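Local coordinates for protein 23S rRNA (guanine(2535)-N(1))-methyltransferase (Streptomyces viridochromogenes, PDB 1O9G) that methylates N1 of guanine-2535 in 23S ribosomal RNA, with S-adenosyl-L-methionine as methyl donor, and so confers resistance to the orthosomycin antibiotic avilamycin, at residues E9-S14 against P32-T37; P52-D57 against Q79-D84; F155-L160 against L197-S202; A222-L227 against V238-A243. The protein carries 3 engineered substitutions. All coordinates share one frame; numbering follows the deposited sequence.

Contact 1 (E9-S14 against P32-T37); sequences ERMDSS and PVRLAT. Engineered in segment 9-14: M11 (natural residue Ile).
The N-terminal loop of this methyltransferase lies against the first turn of helix 33-45, with R10, M11 and S13 touching V33, R34 and T37. R34 is the centre of the contact. Its CG stands anti to the backbone N (chi1 -174°) and the chain is extended from CG to NE, carrying the guanidinium out to R10. The engineered M11, modelled as selenomethionine, bends at chi2 and chi3 and brings its methyl CE to 3.5 Å from R34 CG. Farther out, the backbone N of R10 sits over one face of the R34 guanidinium, toward its rim, 3.7 Å from NH2. The side chain of R10 crosses that of R34 at about a right angle, with R10 CB 3.9 Å from R34 NH1. Two like charges approach here, R10 NE lying 4.7 Å from R34 NH1, although R10 is loosely placed. R34 NH2 donates a hydrogen bond to A7 O. At the start of the helix S13 CB rests on V33 CG1 at 3.7 Å, while the selenium of M11 is 4.2 Å from T37 CG2. E9, R10 and M11 are poorly ordered, so their side-chain details are less certain. Y4 adds a cation-pi contact to R34. The helix in turn packs by V33 and T37 on L72 of helix 64-72, and by L35 on L230 and I232 of strand 228-232.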
loop_
_atom_site.group_PDB
_atom_site.type_symbol
_atom_site.label_atom_id
_atom_site.label_comp_id
_atom_site.label_asym_id
_atom_site.label_seq_id
_atom_site.Cartn_x
_atom_site.Cartn_y
_atom_site.Cartn_z
ATOM N N GLU A 9 18.446 -0.739 -9.440
ATOM C CA GLU A 9 19.494 -1.209 -8.542
ATOM C C GLU A 9 18.876 -1.568 -7.196
ATOM O O GLU A 9 18.066 -0.808 -6.658
ATOM C CB GLU A 9 20.584 -0.146 -8.386
ATOM C CG GLU A 9 21.472 -0.011 -9.616
ATOM C CD GLU A 9 21.600 1.422 -10.101
ATOM O OE1 GLU A 9 22.174 2.253 -9.365
ATOM O OE2 GLU A 9 21.135 1.716 -11.223
ATOM N N ARG A 10 19.244 -2.736 -6.671
ATOM C CA ARG A 10 18.719 -3.212 -5.392
ATOM C C ARG A 10 19.173 -2.281 -4.270
ATOM O O ARG A 10 20.370 -2.133 -4.011
ATOM C CB ARG A 10 19.169 -4.649 -5.112
ATOM C CG ARG A 10 18.515 -5.284 -3.888
ATOM C CD ARG A 10 18.249 -6.782 -4.019
ATOM N NE ARG A 10 19.460 -7.551 -4.319
ATOM C CZ ARG A 10 19.609 -8.863 -4.116
ATOM N NH1 ARG A 10 18.624 -9.596 -3.602
ATOM N NH2 ARG A 10 20.759 -9.450 -4.430
HETATM N N MSE A 11 18.195 -1.666 -3.613
HETATM C CA MSE A 11 18.433 -0.592 -2.654
HETATM C C MSE A 11 18.774 -1.118 -1.266
HETATM O O MSE A 11 18.691 -2.320 -0.997
HETATM C CB MSE A 11 17.184 0.295 -2.555
HETATM C CG MSE A 11 15.980 -0.381 -1.875
HETATM SE SE MSE A 11 14.307 -0.363 -2.896
HETATM C CE MSE A 11 14.937 -1.103 -4.567
ATOM N N ASP A 12 19.154 -0.194 -0.389
ATOM C CA ASP A 12 19.230 -0.458 1.040
ATOM C C ASP A 12 17.868 -0.123 1.643
ATOM O O ASP A 12 17.628 1.013 2.068
ATOM C CB ASP A 12 20.332 0.388 1.684
ATOM C CG ASP A 12 20.275 0.370 3.201
ATOM O OD1 ASP A 12 20.600 1.409 3.818
ATOM O OD2 ASP A 12 19.912 -0.630 3.855
ATOM N N SER A 13 16.974 -1.109 1.667
ATOM C CA SER A 13 15.621 -0.906 2.194
ATOM C C SER A 13 15.481 -1.448 3.618
ATOM O O SER A 13 14.370 -1.742 4.070
ATOM C CB SER A 13 14.583 -1.568 1.277
ATOM O OG SER A 13 14.483 -2.959 1.528
ATOM N N SER A 14 16.605 -1.557 4.320
ATOM C CA SER A 14 16.655 -2.249 5.598
ATOM C C SER A 14 15.852 -1.483 6.673
ATOM O O SER A 14 15.229 -2.093 7.523
ATOM C CB SER A 14 18.110 -2.549 6.012
ATOM O OG SER A 14 18.858 -1.391 6.347
ATOM N N PRO A 32 7.462 -7.209 -0.360
ATOM C CA PRO A 32 8.835 -6.773 -0.661
ATOM C C PRO A 32 8.905 -5.297 -1.031
ATOM O O PRO A 32 8.168 -4.870 -1.907
ATOM C CB PRO A 32 9.252 -7.634 -1.856
ATOM C CG PRO A 32 8.237 -8.640 -2.001
ATOM C CD PRO A 32 6.995 -8.243 -1.292
ATOM N N VAL A 33 9.764 -4.538 -0.364
ATOM C CA VAL A 33 9.895 -3.113 -0.615
ATOM C C VAL A 33 10.232 -2.830 -2.074
ATOM O O VAL A 33 9.664 -1.935 -2.684
ATOM C CB VAL A 33 10.943 -2.488 0.311
ATOM C CG1 VAL A 33 11.166 -1.035 -0.031
ATOM C CG2 VAL A 33 10.487 -2.642 1.791
ATOM N N ARG A 34 11.153 -3.594 -2.645
ATOM C CA ARG A 34 11.555 -3.310 -4.014
ATOM C C ARG A 34 10.387 -3.433 -4.995
ATOM O O ARG A 34 10.235 -2.622 -5.911
ATOM C CB ARG A 34 12.697 -4.225 -4.430
ATOM C CG ARG A 34 13.268 -3.903 -5.775
ATOM C CD ARG A 34 14.407 -4.782 -6.176
ATOM N NE ARG A 34 15.140 -4.202 -7.292
ATOM C CZ ARG A 34 16.113 -4.828 -7.942
ATOM N NH1 ARG A 34 16.475 -6.058 -7.592
ATOM N NH2 ARG A 34 16.734 -4.230 -8.949
ATOM N N LEU A 35 9.572 -4.450 -4.814
ATOM C CA LEU A 35 8.426 -4.655 -5.672
ATOM C C LEU A 35 7.389 -3.567 -5.409
ATOM O O LEU A 35 6.723 -3.094 -6.333
ATOM C CB LEU A 35 7.842 -6.054 -5.474
ATOM C CG LEU A 35 6.666 -6.418 -6.352
ATOM C CD1 LEU A 35 7.002 -6.219 -7.830
ATOM C CD2 LEU A 35 6.234 -7.847 -6.108
ATOM N N ALA A 36 7.223 -3.181 -4.156
ATOM C CA ALA A 36 6.263 -2.105 -3.838
ATOM C C ALA A 36 6.597 -0.824 -4.586
ATOM O O ALA A 36 5.725 -0.204 -5.215
ATOM C CB ALA A 36 6.220 -1.839 -2.356
ATOM N N THR A 37 7.857 -0.437 -4.547
ATOM C CA THR A 37 8.262 0.819 -5.174
ATOM C C THR A 37 8.219 0.694 -6.710
ATOM O O THR A 37 7.872 1.642 -7.386
ATOM C CB THR A 37 9.598 1.297 -4.633
ATOM O OG1 THR A 37 9.879 2.584 -5.191
ATOM C CG2 THR A 37 10.730 0.427 -5.035
#

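Contact 2 (P52-D57 against Q79-D84); sequences PVTLWD and QVIASD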
loop_
_atom_site.group_PDB
_atom_site.type_symbol
_atom_site.label_atom_id
_atom_site.label_comp_id
_atom_site.label_asym_id
_atom_site.label_seq_id
_atom_site.Cartn_x
_atom_site.Cartn_y
_atom_site.Cartn_z
ATOM N N PRO A 52 1.205 16.281 -6.807
ATOM C CA PRO A 52 1.110 15.424 -5.613
ATOM C C PRO A 52 -0.011 14.394 -5.739
ATOM O O PRO A 52 -1.143 14.783 -6.086
ATOM C CB PRO A 52 0.806 16.421 -4.493
ATOM C CG PRO A 52 1.331 17.715 -4.995
ATOM C CD PRO A 52 1.079 17.707 -6.472
ATOM N N VAL A 53 0.266 13.129 -5.392
ATOM C CA VAL A 53 -0.694 12.038 -5.551
ATOM C C VAL A 53 -1.398 11.680 -4.235
ATOM O O VAL A 53 -0.785 11.644 -3.154
ATOM C CB VAL A 53 0.047 10.803 -6.124
ATOM C CG1 VAL A 53 -0.612 9.476 -5.841
ATOM C CG2 VAL A 53 0.355 11.022 -7.621
ATOM N N THR A 54 -2.691 11.370 -4.335
ATOM C CA THR A 54 -3.422 10.750 -3.273
ATOM C C THR A 54 -3.470 9.257 -3.557
ATOM O O THR A 54 -3.926 8.830 -4.627
ATOM C CB THR A 54 -4.817 11.341 -3.198
ATOM O OG1 THR A 54 -4.705 12.727 -2.808
ATOM C CG2 THR A 54 -5.651 10.612 -2.163
ATOM N N LEU A 55 -2.951 8.472 -2.622
ATOM C CA LEU A 55 -2.847 7.016 -2.741
ATOM C C LEU A 55 -3.772 6.327 -1.741
ATOM O O LEU A 55 -3.754 6.659 -0.561
ATOM C CB LEU A 55 -1.418 6.602 -2.466
ATOM C CG LEU A 55 -1.057 5.116 -2.324
ATOM C CD1 LEU A 55 -1.301 4.388 -3.564
ATOM C CD2 LEU A 55 0.365 4.910 -1.834
ATOM N N TRP A 56 -4.549 5.351 -2.234
ATOM C CA TRP A 56 -5.511 4.612 -1.432
ATOM C C TRP A 56 -5.192 3.120 -1.517
ATOM O O TRP A 56 -5.044 2.571 -2.611
ATOM C CB TRP A 56 -6.897 4.865 -1.991
ATOM C CG TRP A 56 -8.077 4.218 -1.325
ATOM C CD1 TRP A 56 -8.170 3.692 -0.071
ATOM C CD2 TRP A 56 -9.388 4.123 -1.901
ATOM N NE1 TRP A 56 -9.456 3.267 0.163
ATOM C CE2 TRP A 56 -10.220 3.502 -0.942
ATOM C CE3 TRP A 56 -9.924 4.441 -3.151
ATOM C CZ2 TRP A 56 -11.556 3.231 -1.177
ATOM C CZ3 TRP A 56 -11.282 4.165 -3.388
ATOM C CH2 TRP A 56 -12.070 3.572 -2.404
ATOM N N ASP A 57 -5.168 2.471 -0.346
ATOM C CA ASP A 57 -5.139 1.030 -0.239
ATOM C C ASP A 57 -6.431 0.591 0.445
ATOM O O ASP A 57 -6.579 0.742 1.665
ATOM C CB ASP A 57 -3.933 0.557 0.540
ATOM C CG ASP A 57 -3.787 -0.933 0.530
ATOM O OD1 ASP A 57 -4.778 -1.654 0.222
ATOM O OD2 ASP A 57 -2.690 -1.465 0.804
ATOM N N GLN A 79 -1.343 12.661 0.348
ATOM C CA GLN A 79 -2.044 12.009 1.454
ATOM C C GLN A 79 -2.216 10.545 1.103
ATOM O O GLN A 79 -2.201 10.187 -0.086
ATOM C CB GLN A 79 -3.420 12.614 1.707
ATOM C CG GLN A 79 -4.361 12.359 0.604
ATOM C CD GLN A 79 -5.723 12.965 0.797
ATOM O OE1 GLN A 79 -6.475 12.536 1.684
ATOM N NE2 GLN A 79 -6.068 13.947 -0.051
ATOM N N VAL A 80 -2.407 9.726 2.114
ATOM C CA VAL A 80 -2.759 8.336 1.929
ATOM C C VAL A 80 -4.051 8.024 2.681
ATOM O O VAL A 80 -4.383 8.628 3.699
ATOM C CB VAL A 80 -1.609 7.377 2.359
ATOM C CG1 VAL A 80 -0.371 7.635 1.546
ATOM C CG2 VAL A 80 -1.269 7.507 3.808
ATOM N N ILE A 81 -4.755 7.033 2.119
ATOM C CA ILE A 81 -6.006 6.551 2.664
ATOM C C ILE A 81 -5.932 5.043 2.776
ATOM O O ILE A 81 -5.583 4.378 1.817
ATOM C CB ILE A 81 -7.189 6.954 1.759
ATOM C CG1 ILE A 81 -7.186 8.486 1.565
ATOM C CG2 ILE A 81 -8.484 6.453 2.349
ATOM C CD1 ILE A 81 -8.163 9.022 0.542
ATOM N N ALA A 82 -6.309 4.534 3.945
ATOM C CA ALA A 82 -6.356 3.093 4.186
ATOM C C ALA A 82 -7.778 2.683 4.553
ATOM O O ALA A 82 -8.460 3.341 5.331
ATOM C CB ALA A 82 -5.457 2.713 5.281
ATOM N N SER A 83 -8.186 1.556 4.017
ATOM C CA SER A 83 -9.411 0.944 4.487
ATOM C C SER A 83 -9.372 -0.565 4.283
ATOM O O SER A 83 -8.575 -1.082 3.475
ATOM C CB SER A 83 -10.636 1.591 3.827
ATOM O OG SER A 83 -10.652 1.453 2.418
ATOM N N ASP A 84 -10.182 -1.266 5.058
ATOM C CA ASP A 84 -10.325 -2.720 4.975
ATOM C C ASP A 84 -11.592 -3.126 5.721
ATOM O O ASP A 84 -12.168 -2.335 6.442
ATOM C CB ASP A 84 -9.113 -3.438 5.555
ATOM C CG ASP A 84 -8.819 -4.777 4.883
ATOM O OD1 ASP A 84 -9.778 -5.445 4.448
ATOM O OD2 ASP A 84 -7.679 -5.245 4.775
#
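W56 turns the edge of its indole to I81 on one face of two parallel neighbouring strands, 53-57 and 79-84, whose directions differ by 14°. W56 CG is anti to the backbone N (chi1 -180°), and the indole presents its CD1-NE1 edge to the second strand: CD1 lies 3.7 Å from I81 CG2, and I81 O sits near the ring plane at the same edge. Two residues further along, S83 OG accepts from W56 NE1 at 3.1 Å, a fairly straight bond (162°) with the hydroxyl near the indole plane. At the other end of this face T54 and Q79 cross obliquely. The glutamine CG lies 3.5 Å from T54 CG2, and its NE2 makes a weak bond to T54 OG1 at 3.3 Å; the amide's OE1 is held by S167. The opposite face carries L55, V80, D57 and A82, with L55 CB 4.3 Å from V80 CG1.

Between the faces runs the regular parallel ladder: L55 N to Q79 O, I81 N to L55 O, D57 N to I81 O, and S83 N to D57 O. Helix 64-72 connects the strands in a beta-alpha-beta unit and covers L55, V80 and A82, while V163 of helix 160-164 packs on W56, I81 and S83. The chemistry implies a largely buried strand pair whose polar groups find partners: the indole N-H at S83, D57 OD1 at T174 and at C59 N. The indole bond, with the packing of I81 and V163, helps hold the ring's orientation.

Contact 3 (F155-L160 against L197-S202); sequences FDPRAL and LRSLAS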
loop_
_atom_site.group_PDB
_atom_site.type_symbol
_atom_site.label_atom_id
_atom_site.label_comp_id
_atom_site.label_asym_id
_atom_site.label_seq_id
_atom_site.Cartn_x
_atom_site.Cartn_y
_atom_site.Cartn_z
ATOM N N PHE A 155 -15.943 -4.040 -1.749
ATOM C CA PHE A 155 -16.931 -4.556 -2.691
ATOM C C PHE A 155 -18.297 -3.860 -2.644
ATOM O O PHE A 155 -19.173 -4.148 -3.473
ATOM C CB PHE A 155 -17.118 -6.051 -2.474
ATOM C CG PHE A 155 -15.928 -6.857 -2.868
ATOM C CD1 PHE A 155 -15.817 -7.365 -4.155
ATOM C CD2 PHE A 155 -14.905 -7.090 -1.966
ATOM C CE1 PHE A 155 -14.709 -8.113 -4.529
ATOM C CE2 PHE A 155 -13.793 -7.832 -2.336
ATOM C CZ PHE A 155 -13.695 -8.341 -3.624
ATOM N N ASP A 156 -18.480 -2.961 -1.682
ATOM C CA ASP A 156 -19.724 -2.216 -1.539
ATOM C C ASP A 156 -19.468 -0.785 -1.990
ATOM O O ASP A 156 -18.900 -0.003 -1.220
ATOM C CB ASP A 156 -20.176 -2.205 -0.076
ATOM C CG ASP A 156 -21.471 -1.424 0.139
ATOM O OD1 ASP A 156 -22.070 -0.925 -0.850
ATOM O OD2 ASP A 156 -21.989 -1.278 1.271
ATOM N N PRO A 157 -19.886 -0.430 -3.207
ATOM C CA PRO A 157 -19.612 0.912 -3.744
ATOM C C PRO A 157 -20.194 2.066 -2.915
ATOM O O PRO A 157 -19.661 3.173 -2.960
ATOM C CB PRO A 157 -20.257 0.877 -5.137
ATOM C CG PRO A 157 -21.175 -0.262 -5.136
ATOM C CD PRO A 157 -20.653 -1.249 -4.165
ATOM N N ARG A 158 -21.257 1.805 -2.166
ATOM C CA ARG A 158 -21.899 2.831 -1.352
ATOM C C ARG A 158 -21.139 3.125 -0.073
ATOM O O ARG A 158 -21.394 4.143 0.563
ATOM C CB ARG A 158 -23.331 2.415 -1.019
ATOM C CG ARG A 158 -24.255 2.379 -2.235
ATOM C CD ARG A 158 -24.422 3.735 -2.934
ATOM N NE ARG A 158 -25.384 3.659 -4.034
ATOM C CZ ARG A 158 -26.103 4.691 -4.498
ATOM N NH1 ARG A 158 -25.972 5.915 -3.979
ATOM N NH2 ARG A 158 -26.956 4.497 -5.499
ATOM N N ALA A 159 -20.201 2.244 0.287
ATOM C CA ALA A 159 -19.349 2.422 1.464
ATOM C C ALA A 159 -18.166 3.338 1.188
ATOM O O ALA A 159 -17.517 3.825 2.107
ATOM C CB ALA A 159 -18.839 1.056 1.949
ATOM N N LEU A 160 -17.886 3.588 -0.080
ATOM C CA LEU A 160 -16.625 4.221 -0.425
ATOM C C LEU A 160 -16.554 5.735 -0.191
ATOM O O LEU A 160 -15.507 6.241 0.177
ATOM C CB LEU A 160 -16.208 3.851 -1.845
ATOM C CG LEU A 160 -16.204 2.341 -2.161
ATOM C CD1 LEU A 160 -15.837 2.032 -3.593
ATOM C CD2 LEU A 160 -15.326 1.565 -1.171
ATOM N N LEU A 197 -12.807 -4.160 -9.032
ATOM C CA LEU A 197 -12.483 -3.058 -9.930
ATOM C C LEU A 197 -13.671 -2.161 -10.239
ATOM O O LEU A 197 -13.540 -0.945 -10.234
ATOM C CB LEU A 197 -11.868 -3.552 -11.222
ATOM C CG LEU A 197 -10.539 -4.279 -11.134
ATOM C CD1 LEU A 197 -10.204 -4.792 -12.524
ATOM C CD2 LEU A 197 -9.429 -3.440 -10.580
ATOM N N ARG A 198 -14.845 -2.744 -10.465
ATOM C CA ARG A 198 -16.026 -1.941 -10.752
ATOM C C ARG A 198 -16.431 -1.098 -9.558
ATOM O O ARG A 198 -16.811 0.048 -9.714
ATOM C CB ARG A 198 -17.198 -2.811 -11.180
ATOM C CG ARG A 198 -17.061 -3.400 -12.578
ATOM C CD ARG A 198 -18.352 -3.966 -13.108
ATOM N NE ARG A 198 -19.035 -4.678 -12.034
ATOM C CZ ARG A 198 -18.929 -5.980 -11.775
ATOM N NH1 ARG A 198 -18.201 -6.791 -12.552
ATOM N NH2 ARG A 198 -19.595 -6.482 -10.735
ATOM N N SER A 199 -16.348 -1.664 -8.365
ATOM C CA SER A 199 -16.678 -0.910 -7.170
ATOM C C SER A 199 -15.760 0.301 -7.018
ATOM O O SER A 199 -16.212 1.420 -6.827
ATOM C CB SER A 199 -16.587 -1.816 -5.943
ATOM O OG SER A 199 -17.050 -1.151 -4.800
ATOM N N LEU A 200 -14.464 0.066 -7.115
ATOM C CA LEU A 200 -13.486 1.133 -6.993
ATOM C C LEU A 200 -13.705 2.203 -8.055
ATOM O O LEU A 200 -13.658 3.381 -7.749
ATOM C CB LEU A 200 -12.066 0.576 -7.089
ATOM C CG LEU A 200 -11.603 -0.250 -5.888
ATOM C CD1 LEU A 200 -10.259 -0.912 -6.158
ATOM C CD2 LEU A 200 -11.562 0.613 -4.651
ATOM N N ALA A 201 -13.898 1.800 -9.306
ATOM C CA ALA A 201 -13.971 2.765 -10.395
ATOM C C ALA A 201 -15.184 3.680 -10.231
ATOM O O ALA A 201 -15.158 4.820 -10.680
ATOM C CB ALA A 201 -13.988 2.055 -11.745
ATOM N N SER A 202 -16.235 3.191 -9.577
ATOM C CA SER A 202 -17.419 4.016 -9.326
ATOM C C SER A 202 -17.115 5.207 -8.416
ATOM O O SER A 202 -17.812 6.210 -8.462
ATOM C CB SER A 202 -18.568 3.182 -8.740
ATOM O OG SER A 202 -18.365 2.820 -7.375
HETATM O O HOH W 1 -19.106 4.459 -5.329
#
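P157 and S199 bring the backbones closest, their CA atoms 4.9 Å apart, where the loop leading into helix 160-164 passes a turn of helix 190-203. From P157 to A159 the backbone coils like a helix but lacks the regular hydrogen-bond pattern, and just before it D156 forms an Asx turn, its OD1 accepting from R158 N at 3.1 Å. S199 OG is anti to its own backbone N (chi1 -173°), which points it at the proline: it lies 3.3 Å from P157 N, a van der Waals contact because that nitrogen carries no hydrogen, and its hydrogen bond goes to V154 O. L160 points toward the helix, its CD1 packed 3.3 Å from S199 O and 3.6 Å from S199 OG. One turn along, S202 OG donates a hydrogen bond to S199 O at 2.6 Å and touches P157 CB at 3.5 Å. A water ties the two segments together, donating to both P157 O and S202 OG. The arrangement is loop-helix packing on the flank of a Rossmann-like methyltransferase sheet, with 155-160 entering helix 160-164 against helix 190-203.

Contact 4 (A222-L227 against V238-A243); sequences APVKAL and VMVRAA. Engineered in segment 238-243: M239 (natural residue Leu).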
loop_
_atom_site.group_PDB
_atom_site.type_symbol
_atom_site.label_atom_id
_atom_site.label_comp_id
_atom_site.label_asym_id
_atom_site.label_seq_id
_atom_site.Cartn_x
_atom_site.Cartn_y
_atom_site.Cartn_z
ATOM N N ALA A 222 -10.053 -9.048 -17.953
ATOM C CA ALA A 222 -10.926 -8.992 -19.126
ATOM C C ALA A 222 -12.384 -9.010 -18.671
ATOM O O ALA A 222 -12.713 -9.737 -17.740
ATOM C CB ALA A 222 -10.642 -10.167 -20.052
ATOM N N PRO A 223 -13.267 -8.233 -19.306
ATOM C CA PRO A 223 -12.990 -7.507 -20.550
ATOM C C PRO A 223 -12.341 -6.134 -20.387
ATOM O O PRO A 223 -12.137 -5.477 -21.402
ATOM C CB PRO A 223 -14.388 -7.350 -21.159
ATOM C CG PRO A 223 -15.296 -7.227 -19.968
ATOM C CD PRO A 223 -14.651 -8.006 -18.847
ATOM N N VAL A 224 -12.013 -5.711 -19.163
ATOM C CA VAL A 224 -11.272 -4.469 -18.989
ATOM C C VAL A 224 -9.906 -4.674 -19.633
ATOM O O VAL A 224 -9.336 -5.751 -19.532
ATOM C CB VAL A 224 -11.110 -4.062 -17.497
ATOM C CG1 VAL A 224 -10.420 -2.706 -17.383
ATOM C CG2 VAL A 224 -12.459 -4.035 -16.765
ATOM N N LYS A 225 -9.400 -3.666 -20.333
ATOM C CA LYS A 225 -8.065 -3.741 -20.917
ATOM C C LYS A 225 -7.045 -3.376 -19.864
ATOM O O LYS A 225 -7.229 -2.410 -19.167
ATOM C CB LYS A 225 -7.930 -2.756 -22.076
ATOM C CG LYS A 225 -6.605 -2.845 -22.850
ATOM C CD LYS A 225 -6.654 -3.879 -23.966
ATOM C CE LYS A 225 -5.273 -4.050 -24.612
ATOM N NZ LYS A 225 -5.232 -5.160 -25.595
ATOM N N ALA A 226 -5.970 -4.144 -19.767
ATOM C CA ALA A 226 -4.888 -3.852 -18.840
ATOM C C ALA A 226 -3.997 -2.751 -19.414
ATOM O O ALA A 226 -3.558 -2.840 -20.558
ATOM C CB ALA A 226 -4.055 -5.111 -18.607
ATOM N N LEU A 227 -3.718 -1.719 -18.624
ATOM C CA LEU A 227 -2.697 -0.752 -19.014
ATOM C C LEU A 227 -1.332 -1.423 -19.089
ATOM O O LEU A 227 -0.559 -1.151 -19.988
ATOM C CB LEU A 227 -2.596 0.424 -18.034
ATOM C CG LEU A 227 -3.804 1.312 -17.812
ATOM C CD1 LEU A 227 -3.533 2.251 -16.645
ATOM C CD2 LEU A 227 -4.149 2.091 -19.050
ATOM N N VAL A 238 -1.290 -6.149 -12.008
ATOM C CA VAL A 238 -1.977 -5.600 -13.167
ATOM C C VAL A 238 -2.454 -4.203 -12.777
ATOM O O VAL A 238 -2.788 -3.959 -11.633
ATOM C CB VAL A 238 -3.139 -6.515 -13.632
ATOM C CG1 VAL A 238 -4.240 -6.598 -12.599
ATOM C CG2 VAL A 238 -3.655 -6.043 -14.982
HETATM N N MSE A 239 -2.438 -3.310 -13.770
HETATM C CA MSE A 239 -2.942 -1.956 -13.576
HETATM C C MSE A 239 -3.987 -1.650 -14.624
HETATM O O MSE A 239 -3.815 -1.986 -15.767
HETATM C CB MSE A 239 -1.815 -0.942 -13.778
HETATM C CG MSE A 239 -0.620 -1.120 -12.900
HETATM SE SE MSE A 239 0.716 0.217 -13.271
HETATM C CE MSE A 239 0.206 0.706 -15.121
ATOM N N VAL A 240 -5.047 -0.989 -14.181
ATOM C CA VAL A 240 -6.110 -0.542 -15.057
ATOM C C VAL A 240 -6.474 0.908 -14.748
ATOM O O VAL A 240 -6.247 1.416 -13.679
ATOM C CB VAL A 240 -7.404 -1.423 -14.914
ATOM C CG1 VAL A 240 -7.135 -2.866 -15.317
ATOM C CG2 VAL A 240 -7.973 -1.333 -13.573
ATOM N N ARG A 241 -7.063 1.566 -15.727
ATOM C CA ARG A 241 -7.539 2.905 -15.552
ATOM C C ARG A 241 -9.005 2.890 -15.150
ATOM O O ARG A 241 -9.784 2.164 -15.745
ATOM C CB ARG A 241 -7.390 3.665 -16.860
ATOM C CG ARG A 241 -7.931 5.071 -16.782
ATOM C CD ARG A 241 -7.265 6.074 -17.680
ATOM N NE ARG A 241 -5.822 6.103 -17.533
ATOM C CZ ARG A 241 -4.941 5.691 -18.438
ATOM N NH1 ARG A 241 -5.348 5.120 -19.580
ATOM N NH2 ARG A 241 -3.627 5.842 -18.195
ATOM N N ALA A 242 -9.377 3.756 -14.228
ATOM C CA ALA A 242 -10.756 3.817 -13.719
ATOM C C ALA A 242 -11.755 4.016 -14.860
ATOM O O ALA A 242 -12.724 3.274 -14.950
ATOM C CB ALA A 242 -10.896 4.899 -12.683
ATOM N N ALA A 243 -11.483 4.960 -15.755
ATOM C CA ALA A 243 -12.385 5.229 -16.895
ATOM C C ALA A 243 -12.595 3.989 -17.733
ATOM O O ALA A 243 -13.700 3.762 -18.243
ATOM C CB ALA A 243 -11.850 6.344 -17.752
HETATM O O HOH W 2 -7.166 0.175 -18.286
#
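L227 lies across strand 235-241 with its backbone pinned to M239 and its side chain reaching R241. From the backbone, L227 N donates to M239 O at 2.9 Å, a bent bond (136°). CB stays beside that carbonyl oxygen and meets CE of the engineered M239, modelled as selenomethionine, at 4.1 Å. CG is anti to the carbonyl carbon (chi1 -61°), which carries the branch along the strand to 3.9 Å from R241 N. There the two methyls part: CD1 packs on the backbone, 3.7 Å from V240 C. Both methyls lie over the same face of the R241 guanidinium, CD1 toward the rim and NH2, CD2 shifted the other way to 3.3 Å from R241 NH1. The leucine and arginine side chains cross at about a right angle, and the NH2 of R241 is tied to R46 O.

The rest of the loop packs on the valines. V224 CG1 touches V240 CG1 at 3.9 Å, the two side chains again crossing at about a right angle, and A226 CB meets V238 CG2 at 3.8 Å. A water accepts from the backbone N of R241 and donates to K225 O, bridging loop and strand.

Loop and strand run 99° apart where they meet, so the loop crosses the strand before leading into strand 228-232. Antiparallel strand 235-241 lies between 209-214 and 228-232, and the resulting strand order 3-2-1-4-5-7-6 is the hallmark of the class I (Rossmann-like) methyltransferase sheet.

In the fold
Contact 2 is the buried core, its centre about 8 Å from the centre of the chain, and contacts 1, 3 and 4 are partly buried and lie farther out. Contacts 2 and 4 reach the same seven-stranded sheet, but contact 2 pairs parallel strands by a backbone ladder, whereas contact 4 has a single direct backbone bond, a water and apolar packing. Contact 3 touches both: W56 of contact 2 meets L160 and L200, and L197 of contact 3 meets V240 of contact 4. Contact 1, about 31 Å from contact 3 between centres and on the opposite side of the chain's centre, touches none of the others and is mainly R34 and apolar contacts against a loosely ordered loop.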